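Local coordinates for ORF12 (Lactococcus phage p2, PDB 3D8L), which probably acts as a chaperone for the tape measure protein, perhaps keeping it in solution while the phage tail is assembled, at residues E42-G47 with D63-R68. The protein carries 1 engineered substitution. Numbering follows the deposited sequence.
Sequences EFVQYG and DFSDFR
Two alpha-helical segments, 42-47 and 63-68, run antiparallel at 159°, axes 10.8 Å apart, aromatic rings between. F43 stands level with R68 (CA-CA 8.2 Å) and G47 with F64 (CA-CA 7.0 Å). Y46, F64 and F43 bury the most surface, all with chi1 t. Y46 lies against both F64 and F67: its CD2 is 3.7 Å from both F64 CD1 and F67 CB, and its edge meets the face of F67 in an offset T-shaped pair (centroids 5.5 Å, planes 63°). F64 turns its edge onto the face of F43 (T-shaped; centroids 4.9 Å apart, planes at 86°), while F64 CE1 slips in 3.5 Å from G47 N, where a CB would be tight. R68's guanidinium turns a face to the edge of the F43 ring, R68 CZ 3.6 Å from F43 CD1, and salt-bridges D39. This is the aromatic core of a helical hairpin, 37-53 with 57-70; F43 and F64 pack on helix 7-15, F43 reaches helix 19-31, and F73 meets the rings of Y46 and F67.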
loop_
_atom_site.group_PDB
_atom_site.type_symbol
_atom_site.label_atom_id
_atom_site.label_comp_id
_atom_site.label_asym_id
_atom_site.label_seq_id
_atom_site.Cartn_x
_atom_site.Cartn_y
_atom_site.Cartn_z
ATOM N N GLU A 42 23.534 6.824 5.360
ATOM C CA GLU A 42 23.845 6.577 3.942
ATOM C C GLU A 42 24.279 5.119 3.731
ATOM O O GLU A 42 23.978 4.496 2.701
ATOM C CB GLU A 42 24.906 7.562 3.433
ATOM C CG GLU A 42 24.469 8.970 3.672
ATOM C CD GLU A 42 25.360 10.033 3.062
ATOM O OE1 GLU A 42 26.344 9.655 2.384
ATOM O OE2 GLU A 42 25.057 11.249 3.264
ATOM N N PHE A 43 24.956 4.563 4.724
ATOM C CA PHE A 43 25.329 3.145 4.671
ATOM C C PHE A 43 24.061 2.354 4.474
ATOM O O PHE A 43 23.980 1.574 3.531
ATOM C CB PHE A 43 26.024 2.733 5.957
ATOM C CG PHE A 43 26.643 1.380 5.941
ATOM C CD1 PHE A 43 28.044 1.247 5.926
ATOM C CD2 PHE A 43 25.863 0.242 6.067
ATOM C CE1 PHE A 43 28.682 -0.026 6.006
ATOM C CE2 PHE A 43 26.475 -1.054 6.138
ATOM C CZ PHE A 43 27.901 -1.184 6.110
ATOM N N VAL A 44 23.051 2.599 5.317
ATOM C CA VAL A 44 21.819 1.810 5.242
ATOM C C VAL A 44 21.044 2.148 3.982
ATOM O O VAL A 44 20.666 1.253 3.260
ATOM C CB VAL A 44 20.930 2.011 6.453
ATOM C CG1 VAL A 44 19.696 1.182 6.299
ATOM C CG2 VAL A 44 21.686 1.651 7.730
ATOM N N GLN A 45 20.856 3.436 3.707
ATOM C CA GLN A 45 20.175 3.890 2.496
ATOM C C GLN A 45 20.655 3.156 1.242
ATOM O O GLN A 45 19.847 2.590 0.485
ATOM C CB GLN A 45 20.346 5.404 2.296
ATOM C CG GLN A 45 19.584 5.888 1.077
ATOM C CD GLN A 45 19.527 7.395 0.883
ATOM O OE1 GLN A 45 18.675 7.880 0.144
ATOM N NE2 GLN A 45 20.445 8.134 1.508
ATOM N N TYR A 46 21.963 3.166 1.016
ATOM C CA TYR A 46 22.498 2.643 -0.264
ATOM C C TYR A 46 22.507 1.152 -0.227
ATOM O O TYR A 46 22.225 0.519 -1.248
ATOM C CB TYR A 46 23.915 3.146 -0.577
ATOM C CG TYR A 46 24.421 2.824 -1.964
ATOM C CD1 TYR A 46 23.605 2.917 -3.075
ATOM C CD2 TYR A 46 25.745 2.474 -2.172
ATOM C CE1 TYR A 46 24.094 2.636 -4.352
ATOM C CE2 TYR A 46 26.222 2.165 -3.436
ATOM C CZ TYR A 46 25.389 2.255 -4.515
ATOM O OH TYR A 46 25.860 1.987 -5.768
ATOM N N GLY A 47 22.819 0.608 0.953
ATOM C CA GLY A 47 22.793 -0.843 1.201
ATOM C C GLY A 47 21.428 -1.462 0.983
ATOM O O GLY A 47 21.296 -2.499 0.338
ATOM N N ASP A 63 29.732 -2.237 -5.958
ATOM C CA ASP A 63 29.206 -0.888 -6.065
ATOM C C ASP A 63 29.253 -0.238 -4.688
ATOM O O ASP A 63 29.656 0.927 -4.541
ATOM C CB ASP A 63 27.789 -0.885 -6.660
ATOM C CG ASP A 63 27.795 -0.777 -8.200
ATOM O OD1 ASP A 63 28.889 -0.950 -8.814
ATOM O OD2 ASP A 63 26.720 -0.507 -8.803
ATOM N N PHE A 64 28.856 -1.022 -3.681
ATOM C CA PHE A 64 28.818 -0.570 -2.295
ATOM C C PHE A 64 30.250 -0.381 -1.803
ATOM O O PHE A 64 30.574 0.566 -1.111
ATOM C CB PHE A 64 28.095 -1.604 -1.439
ATOM C CG PHE A 64 27.716 -1.108 -0.073
ATOM C CD1 PHE A 64 26.587 -0.318 0.103
ATOM C CD2 PHE A 64 28.485 -1.433 1.041
ATOM C CE1 PHE A 64 26.233 0.143 1.365
ATOM C CE2 PHE A 64 28.142 -0.975 2.310
ATOM C CZ PHE A 64 27.014 -0.200 2.480
ATOM N N SER A 65 31.118 -1.292 -2.173
ATOM C CA SER A 65 32.501 -1.166 -1.796
ATOM C C SER A 65 33.097 0.181 -2.219
ATOM O O SER A 65 33.800 0.830 -1.439
ATOM C CB SER A 65 33.269 -2.312 -2.416
ATOM O OG SER A 65 34.565 -2.318 -1.913
ATOM N N ASP A 66 32.799 0.603 -3.445
ATOM C CA ASP A 66 33.252 1.916 -3.955
ATOM C C ASP A 66 32.631 3.080 -3.178
ATOM O O ASP A 66 33.251 4.112 -2.947
ATOM C CB ASP A 66 32.858 2.111 -5.419
ATOM C CG ASP A 66 33.519 1.135 -6.349
ATOM O OD1 ASP A 66 34.439 0.384 -5.955
ATOM O OD2 ASP A 66 33.100 1.148 -7.510
ATOM N N PHE A 67 31.372 2.916 -2.811
ATOM C CA PHE A 67 30.721 3.869 -1.950
ATOM C C PHE A 67 31.458 4.000 -0.642
ATOM O O PHE A 67 31.520 5.086 -0.087
ATOM C CB PHE A 67 29.299 3.454 -1.686
ATOM C CG PHE A 67 28.714 4.092 -0.498
ATOM C CD1 PHE A 67 28.339 5.404 -0.529
ATOM C CD2 PHE A 67 28.518 3.372 0.667
ATOM C CE1 PHE A 67 27.775 5.982 0.603
ATOM C CE2 PHE A 67 27.959 3.944 1.775
ATOM C CZ PHE A 67 27.593 5.232 1.758
ATOM N N ARG A 68 32.035 2.921 -0.135
ATOM C CA ARG A 68 32.694 3.003 1.149
ATOM C C ARG A 68 33.957 3.806 1.071
ATOM O O ARG A 68 34.298 4.450 2.040
ATOM C CB ARG A 68 32.932 1.628 1.761
ATOM C CG ARG A 68 31.655 0.904 2.099
ATOM C CD ARG A 68 30.693 1.761 2.918
ATOM N NE ARG A 68 31.223 2.051 4.253
ATOM C CZ ARG A 68 30.963 3.153 4.966
ATOM N NH1 ARG A 68 30.198 4.135 4.508
ATOM N NH2 ARG A 68 31.489 3.287 6.162
#